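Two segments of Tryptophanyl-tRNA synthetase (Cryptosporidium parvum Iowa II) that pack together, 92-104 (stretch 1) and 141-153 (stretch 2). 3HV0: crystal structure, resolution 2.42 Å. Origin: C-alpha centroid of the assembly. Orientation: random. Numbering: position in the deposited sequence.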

ATOM      1  N   HIS A  92      26.108   5.295   7.320  1.00 28.80           N
ATOM      2  CA  HIS A  92      24.753   5.829   7.182  1.00 28.99           C
ATOM      3  C   HIS A  92      24.603   7.238   7.672  1.00 28.72           C
ATOM      4  O   HIS A  92      23.602   7.854   7.397  1.00 29.38           O
ATOM      5  CB  HIS A  92      23.749   4.950   7.920  1.00 29.09           C
ATOM      6  CG  HIS A  92      23.498   3.635   7.254  1.00 30.40           C
ATOM      7  ND1 HIS A  92      23.683   2.423   7.889  1.00 33.11           N
ATOM      8  CD2 HIS A  92      23.079   3.345   6.000  1.00 31.64           C
ATOM      9  CE1 HIS A  92      23.382   1.442   7.052  1.00 32.95           C
ATOM     10  NE2 HIS A  92      23.022   1.975   5.897  1.00 33.10           N
ATOM     11  N   LEU A  93      25.575   7.749   8.410  1.00 29.06           N
ATOM     12  CA  LEU A  93      25.538   9.147   8.838  1.00 29.16           C
ATOM     13  C   LEU A  93      25.994  10.110   7.747  1.00 28.76           C
ATOM     14  O   LEU A  93      25.851  11.322   7.892  1.00 28.99           O
ATOM     15  CB  LEU A  93      26.427   9.349  10.065  1.00 29.73           C
ATOM     16  CG  LEU A  93      25.925   8.848  11.419  1.00 30.37           C
ATOM     17  CD1 LEU A  93      27.031   9.119  12.439  1.00 30.52           C
ATOM     18  CD2 LEU A  93      24.627   9.541  11.831  1.00 30.24           C
ATOM     19  N   VAL A  94      26.577   9.580   6.678  1.00 28.39           N
ATOM     20  CA  VAL A  94      27.075  10.413   5.590  1.00 27.95           C
ATOM     21  C   VAL A  94      25.929  11.204   4.920  1.00 27.87           C
ATOM     22  O   VAL A  94      25.992  12.434   4.833  1.00 28.42           O
ATOM     23  CB  VAL A  94      27.934   9.599   4.584  1.00 28.05           C
ATOM     24  CG1 VAL A  94      28.116  10.352   3.244  1.00 27.54           C
ATOM     25  CG2 VAL A  94      29.293   9.253   5.222  1.00 27.12           C
ATOM     26  N   PRO A  95      24.858  10.533   4.499  1.00 27.28           N
ATOM     27  CA  PRO A  95      23.791  11.367   3.948  1.00 27.04           C
ATOM     28  C   PRO A  95      23.071  12.241   4.982  1.00 26.64           C
ATOM     29  O   PRO A  95      22.671  13.346   4.656  1.00 27.49           O
ATOM     30  CB  PRO A  95      22.825  10.341   3.342  1.00 26.92           C
ATOM     31  CG  PRO A  95      23.620   9.126   3.160  1.00 26.84           C
ATOM     32  CD  PRO A  95      24.571   9.105   4.313  1.00 27.10           C
ATOM     33  N   PHE A  96      22.926  11.760   6.216  1.00 26.03           N
ATOM     34  CA  PHE A  96      22.230  12.509   7.270  1.00 25.23           C
ATOM     35  C   PHE A  96      22.994  13.766   7.726  1.00 24.94           C
ATOM     36  O   PHE A  96      22.402  14.845   7.834  1.00 24.22           O
ATOM     37  CB  PHE A  96      21.870  11.601   8.453  1.00 24.99           C
ATOM     38  CG  PHE A  96      20.667  10.735   8.185  1.00 25.08           C
ATOM     39  CD1 PHE A  96      19.399  11.263   8.237  1.00 24.77           C
ATOM     40  CD2 PHE A  96      20.813   9.415   7.814  1.00 24.18           C
ATOM     41  CE1 PHE A  96      18.301  10.494   7.946  1.00 24.00           C
ATOM     42  CE2 PHE A  96      19.718   8.641   7.535  1.00 23.79           C
ATOM     43  CZ  PHE A  96      18.463   9.174   7.604  1.00 23.57           C
ATOM     44  N   LEU A  97      24.292  13.622   7.979  1.00 24.84           N
ATOM     45  CA  LEU A  97      25.143  14.767   8.305  1.00 25.03           C
ATOM     46  C   LEU A  97      25.135  15.809   7.181  1.00 25.06           C
ATOM     47  O   LEU A  97      25.115  17.016   7.427  1.00 25.54           O
ATOM     48  CB  LEU A  97      26.580  14.329   8.615  1.00 24.88           C
ATOM     49  CG  LEU A  97      26.872  13.566   9.922  1.00 25.47           C
ATOM     50  CD1 LEU A  97      28.393  13.428  10.121  1.00 24.81           C
ATOM     51  CD2 LEU A  97      26.236  14.191  11.153  1.00 24.43           C
ATOM     52  N   PHE A  98      25.114  15.344   5.938  1.00 25.20           N
ATOM     53  CA  PHE A  98      25.068  16.254   4.784  1.00 25.23           C
ATOM     54  C   PHE A  98      23.738  17.022   4.665  1.00 25.25           C
ATOM     55  O   PHE A  98      23.719  18.228   4.415  1.00 25.99           O
ATOM     56  CB  PHE A  98      25.328  15.482   3.507  1.00 24.98           C
ATOM     57  CG  PHE A  98      25.531  16.350   2.325  1.00 25.28           C
ATOM     58  CD1 PHE A  98      26.669  17.133   2.224  1.00 26.51           C
ATOM     59  CD2 PHE A  98      24.583  16.399   1.316  1.00 25.71           C
ATOM     60  CE1 PHE A  98      26.873  17.954   1.134  1.00 26.76           C
ATOM     61  CE2 PHE A  98      24.763  17.192   0.219  1.00 26.06           C
ATOM     62  CZ  PHE A  98      25.921  17.980   0.113  1.00 27.36           C
ATOM     63  N   THR A  99      22.636  16.318   4.869  1.00 24.63           N
ATOM     64  CA  THR A  99      21.318  16.931   4.899  1.00 24.18           C
ATOM     65  C   THR A  99      21.130  17.985   6.002  1.00 24.41           C
ATOM     66  O   THR A  99      20.429  18.977   5.814  1.00 24.15           O
ATOM     67  CB  THR A  99      20.266  15.872   5.138  1.00 24.43           C
ATOM     68  OG1 THR A  99      20.395  14.835   4.145  1.00 23.11           O
ATOM     69  CG2 THR A  99      18.869  16.527   5.107  1.00 24.02           C
ATOM     70  N   LYS A 100      21.708  17.749   7.174  1.00 24.56           N
ATOM     71  CA  LYS A 100      21.645  18.731   8.257  1.00 24.52           C
ATOM     72  C   LYS A 100      22.325  20.006   7.766  1.00 24.40           C
ATOM     73  O   LYS A 100      21.798  21.095   7.922  1.00 23.84           O
ATOM     74  CB  LYS A 100      22.348  18.194   9.518  1.00 24.90           C
ATOM     75  CG  LYS A 100      22.004  18.914  10.825  1.00 24.30           C
ATOM     76  CD  LYS A 100      23.112  19.852  11.256  1.00 25.55           C
ATOM     77  CE  LYS A 100      22.755  20.676  12.530  1.00 25.50           C
ATOM     78  NZ  LYS A 100      21.481  21.453  12.381  1.00 24.31           N
ATOM     79  N   TYR A 101      23.484  19.844   7.140  1.00 24.46           N
ATOM     80  CA  TYR A 101      24.213  20.977   6.596  1.00 25.03           C
ATOM     81  C   TYR A 101      23.335  21.707   5.564  1.00 25.43           C
ATOM     82  O   TYR A 101      23.273  22.948   5.549  1.00 24.44           O
ATOM     83  CB  TYR A 101      25.541  20.539   5.966  1.00 24.92           C
ATOM     84  CG  TYR A 101      26.016  21.500   4.925  1.00 24.94           C
ATOM     85  CD1 TYR A 101      26.640  22.695   5.290  1.00 25.03           C
ATOM     86  CD2 TYR A 101      25.807  21.247   3.569  1.00 25.06           C
ATOM     87  CE1 TYR A 101      27.068  23.605   4.330  1.00 24.78           C
ATOM     88  CE2 TYR A 101      26.224  22.153   2.599  1.00 24.74           C
ATOM     89  CZ  TYR A 101      26.849  23.334   2.992  1.00 25.15           C
ATOM     90  OH  TYR A 101      27.282  24.218   2.037  1.00 25.76           O
ATOM     91  N   LEU A 102      22.653  20.935   4.712  1.00 25.46           N
ATOM     92  CA  LEU A 102      21.775  21.543   3.722  1.00 25.71           C
ATOM     93  C   LEU A 102      20.574  22.240   4.380  1.00 25.96           C
ATOM     94  O   LEU A 102      20.080  23.242   3.881  1.00 25.77           O
ATOM     95  CB  LEU A 102      21.286  20.506   2.727  1.00 25.90           C
ATOM     96  CG  LEU A 102      22.305  19.885   1.773  1.00 25.71           C
ATOM     97  CD1 LEU A 102      21.657  18.663   1.105  1.00 24.69           C
ATOM     98  CD2 LEU A 102      22.800  20.888   0.758  1.00 24.28           C
ATOM     99  N   GLN A 103      20.099  21.691   5.488  1.00 26.53           N
ATOM    100  CA  GLN A 103      18.985  22.276   6.203  1.00 26.95           C
ATOM    101  C   GLN A 103      19.432  23.558   6.883  1.00 27.13           C
ATOM    102  O   GLN A 103      18.700  24.516   6.917  1.00 27.20           O
ATOM    103  CB  GLN A 103      18.406  21.299   7.230  1.00 27.23           C
ATOM    104  CG  GLN A 103      17.087  21.774   7.860  1.00 28.49           C
ATOM    105  CD  GLN A 103      16.586  20.857   8.967  1.00 30.37           C
ATOM    106  OE1 GLN A 103      17.315  20.547   9.910  1.00 33.03           O
ATOM    107  NE2 GLN A 103      15.335  20.438   8.866  1.00 31.87           N
ATOM    108  N   ASP A 104      20.643  23.568   7.418  1.00 27.56           N
ATOM    109  CA  ASP A 104      21.179  24.745   8.081  1.00 27.57           C
ATOM    110  C   ASP A 104      21.483  25.839   7.067  1.00 27.50           C
ATOM    111  O   ASP A 104      21.385  27.022   7.377  1.00 27.13           O
ATOM    112  CB  ASP A 104      22.476  24.403   8.822  1.00 27.92           C
ATOM    113  CG  ASP A 104      22.284  23.385   9.913  1.00 29.20           C
ATOM    114  OD1 ASP A 104      21.129  23.108  10.315  1.00 32.67           O
ATOM    115  OD2 ASP A 104      23.309  22.848  10.373  1.00 30.15           O
ATOM    116  N   ASP A 141      18.928   7.963  16.686  1.00 25.15           N
ATOM    117  CA  ASP A 141      20.216   8.209  16.050  1.00 25.37           C
ATOM    118  C   ASP A 141      20.072   9.329  15.029  1.00 24.98           C
ATOM    119  O   ASP A 141      20.972  10.132  14.853  1.00 24.22           O
ATOM    120  CB  ASP A 141      20.711   6.974  15.295  1.00 25.91           C
ATOM    121  CG  ASP A 141      20.964   5.779  16.185  1.00 26.55           C
ATOM    122  OD1 ASP A 141      20.899   4.641  15.657  1.00 28.88           O
ATOM    123  OD2 ASP A 141      21.246   5.958  17.382  1.00 27.54           O
ATOM    124  N   ILE A 142      18.945   9.344  14.316  1.00 24.91           N
ATOM    125  CA  ILE A 142      18.737  10.349  13.278  1.00 24.80           C
ATOM    126  C   ILE A 142      18.599  11.726  13.921  1.00 24.88           C
ATOM    127  O   ILE A 142      19.278  12.669  13.504  1.00 25.20           O
ATOM    128  CB  ILE A 142      17.557  10.006  12.358  1.00 24.69           C
ATOM    129  CG1 ILE A 142      17.951   8.834  11.458  1.00 24.38           C
ATOM    130  CG2 ILE A 142      17.154  11.216  11.496  1.00 24.88           C
ATOM    131  CD1 ILE A 142      16.818   8.201  10.703  1.00 23.29           C
ATOM    132  N   ILE A 143      17.774  11.826  14.960  1.00 24.75           N
ATOM    133  CA  ILE A 143      17.572  13.103  15.674  1.00 25.05           C
ATOM    134  C   ILE A 143      18.864  13.577  16.348  1.00 25.48           C
ATOM    135  O   ILE A 143      19.113  14.785  16.472  1.00 25.62           O
ATOM    136  CB  ILE A 143      16.439  12.995  16.715  1.00 24.93           C
ATOM    137  CG1 ILE A 143      15.096  12.779  16.013  1.00 24.80           C
ATOM    138  CG2 ILE A 143      16.363  14.242  17.592  1.00 24.14           C
ATOM    139  CD1 ILE A 143      14.053  12.141  16.887  1.00 23.74           C
ATOM    140  N   ALA A 144      19.693  12.620  16.758  1.00 25.75           N
ATOM    141  CA  ALA A 144      20.990  12.932  17.378  1.00 25.92           C
ATOM    142  C   ALA A 144      21.970  13.682  16.460  1.00 25.92           C
ATOM    143  O   ALA A 144      22.994  14.132  16.926  1.00 26.55           O
ATOM    144  CB  ALA A 144      21.646  11.649  17.928  1.00 25.54           C
ATOM    145  N   CYS A 145      21.667  13.800  15.169  1.00 26.19           N
ATOM    146  CA  CYS A 145      22.487  14.592  14.242  1.00 26.21           C
ATOM    147  C   CYS A 145      22.224  16.105  14.332  1.00 26.40           C
ATOM    148  O   CYS A 145      22.879  16.906  13.653  1.00 26.37           O
ATOM    149  CB  CYS A 145      22.251  14.128  12.800  1.00 26.68           C
ATOM    150  SG  CYS A 145      22.651  12.341  12.416  1.00 27.80           S
ATOM    151  N   GLY A 146      21.245  16.500  15.139  1.00 26.45           N
ATOM    152  CA  GLY A 146      20.978  17.913  15.404  1.00 26.35           C
ATOM    153  C   GLY A 146      20.030  18.608  14.446  1.00 26.42           C
ATOM    154  O   GLY A 146      20.134  19.817  14.242  1.00 26.46           O
ATOM    155  N   PHE A 147      19.088  17.861  13.873  1.00 26.58           N
ATOM    156  CA  PHE A 147      18.062  18.451  13.020  1.00 26.57           C
ATOM    157  C   PHE A 147      17.135  19.324  13.852  1.00 26.59           C
ATOM    158  O   PHE A 147      16.938  19.068  15.037  1.00 26.43           O
ATOM    159  CB  PHE A 147      17.229  17.383  12.335  1.00 26.39           C
ATOM    160  CG  PHE A 147      17.993  16.552  11.352  1.00 27.15           C
ATOM    161  CD1 PHE A 147      18.277  15.216  11.621  1.00 26.97           C
ATOM    162  CD2 PHE A 147      18.410  17.088  10.150  1.00 27.44           C
ATOM    163  CE1 PHE A 147      18.985  14.437  10.708  1.00 26.79           C
ATOM    164  CE2 PHE A 147      19.119  16.321   9.235  1.00 27.21           C
ATOM    165  CZ  PHE A 147      19.401  14.977   9.522  1.00 27.24           C
ATOM    166  N   ASP A 148      16.564  20.345  13.213  1.00 26.64           N
ATOM    167  CA  ASP A 148      15.619  21.256  13.871  1.00 26.78           C
ATOM    168  C   ASP A 148      14.227  20.640  13.772  1.00 26.26           C
ATOM    169  O   ASP A 148      13.771  20.371  12.670  1.00 26.04           O
ATOM    170  CB  ASP A 148      15.661  22.630  13.186  1.00 26.84           C
ATOM    171  CG  ASP A 148      14.860  23.696  13.916  1.00 28.13           C
ATOM    172  OD1 ASP A 148      13.967  23.370  14.742  1.00 30.01           O
ATOM    173  OD2 ASP A 148      15.127  24.894  13.647  1.00 29.77           O
ATOM    174  N   PRO A 149      13.552  20.419  14.922  1.00 26.24           N
ATOM    175  CA  PRO A 149      12.202  19.848  14.918  1.00 26.37           C
ATOM    176  C   PRO A 149      11.141  20.759  14.308  1.00 26.48           C
ATOM    177  O   PRO A 149      10.131  20.266  13.808  1.00 26.54           O
ATOM    178  CB  PRO A 149      11.915  19.607  16.403  1.00 26.07           C
ATOM    179  CG  PRO A 149      12.776  20.519  17.100  1.00 26.34           C
ATOM    180  CD  PRO A 149      14.029  20.618  16.300  1.00 26.30           C
ATOM    181  N   GLU A 150      11.372  22.066  14.338  1.00 26.56           N
ATOM    182  CA  GLU A 150      10.476  23.012  13.677  1.00 26.90           C
ATOM    183  C   GLU A 150      10.577  22.936  12.148  1.00 26.70           C
ATOM    184  O   GLU A 150       9.695  23.437  11.450  1.00 26.79           O
ATOM    185  CB  GLU A 150      10.746  24.438  14.162  1.00 27.01           C
ATOM    186  CG  GLU A 150      10.212  24.699  15.579  1.00 29.05           C
ATOM    187  CD  GLU A 150      10.915  25.862  16.280  1.00 32.27           C
ATOM    188  OE1 GLU A 150      12.161  25.968  16.160  1.00 34.66           O
ATOM    189  OE2 GLU A 150      10.231  26.669  16.959  1.00 34.55           O
ATOM    190  N   LEU A 151      11.633  22.306  11.634  1.00 26.47           N
ATOM    191  CA  LEU A 151      11.819  22.157  10.191  1.00 26.21           C
ATOM    192  C   LEU A 151      11.856  20.718   9.720  1.00 26.28           C
ATOM    193  O   LEU A 151      12.026  20.478   8.523  1.00 26.82           O
ATOM    194  CB  LEU A 151      13.110  22.859   9.747  1.00 26.17           C
ATOM    195  CG  LEU A 151      13.022  24.378   9.562  1.00 26.03           C
ATOM    196  CD1 LEU A 151      14.389  24.900   9.162  1.00 24.98           C
ATOM    197  CD2 LEU A 151      11.942  24.761   8.524  1.00 24.73           C
ATOM    198  N   THR A 152      11.687  19.753  10.624  1.00 26.10           N
ATOM    199  CA  THR A 152      11.883  18.353  10.259  1.00 25.59           C
ATOM    200  C   THR A 152      10.694  17.493  10.616  1.00 25.42           C
ATOM    201  O   THR A 152      10.220  17.550  11.753  1.00 24.97           O
ATOM    202  CB  THR A 152      13.106  17.749  10.981  1.00 25.58           C
ATOM    203  OG1 THR A 152      14.245  18.574  10.758  1.00 25.44           O
ATOM    204  CG2 THR A 152      13.395  16.323  10.484  1.00 24.54           C
ATOM    205  N   PHE A 153      10.261  16.665   9.657  1.00 25.11           N
ATOM    206  CA  PHE A 153       9.187  15.709   9.864  1.00 24.94           C
ATOM    207  C   PHE A 153       9.698  14.304   9.584  1.00 25.13           C
ATOM    208  O   PHE A 153      10.077  13.976   8.467  1.00 25.74           O
ATOM    209  CB  PHE A 153       7.963  16.051   8.987  1.00 24.87           C
ATOM    210  CG  PHE A 153       6.911  14.983   8.989  1.00 24.61           C
ATOM    211  CD1 PHE A 153       6.347  14.563  10.172  1.00 23.98           C
ATOM    212  CD2 PHE A 153       6.518  14.358   7.812  1.00 25.28           C
ATOM    213  CE1 PHE A 153       5.400  13.548  10.186  1.00 24.14           C
ATOM    214  CE2 PHE A 153       5.554  13.345   7.825  1.00 24.55           C
ATOM    215  CZ  PHE A 153       4.997  12.951   9.019  1.00 24.49           C
TER

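The firmest polar tie is made by Lys 100, whose NZ donates a hydrogen bond to the carbonyl O of Gly 146 at 2.8 Å. The same ammonium group forms a salt bridge one helical turn on, Lys 100 NZ to Asp 104 OD1 at 2.7 Å, which pairs the ammonium with a carboxylate while the aliphatic part of the chain lies against stretch 2. Gly 146 suits its place: it closes a type I turn with positive phi, where an ideal CB on Gly 146 would jam against the preceding carbonyl and lie 3.5 Å from Lys 100 CE.

Gln 103 is buried, its CA-to-CB bond directed toward stretch 2, and uses both ends of its amide. Gln 103 NE2 donates to Thr 152 OG1 at 2.9 Å, nearly linearly, and Thr 152 OG1 donates to Asp 148 O (2.7 Å). Gln 103 OE1 accepts a weak hydrogen bond from Asp 148 N at 3.4 Å.

Apolar packing does the rest. The flat, bulky Phe 147 ring touches Phe 96, Thr 99 and Lys 100 at once, with CZ 3.9 Å from Phe 96 CD1. Branched, aliphatic Ile 142 lays CG1 over one face of the Phe 96 ring in a CH-pi contact. Cys 145, compact and weakly polar, fits among Leu 93, Phe 96 and Leu 97, its SG 3.5 Å from Leu 93 CD2. Between the stretches 578 Å² is buried, both sides summed.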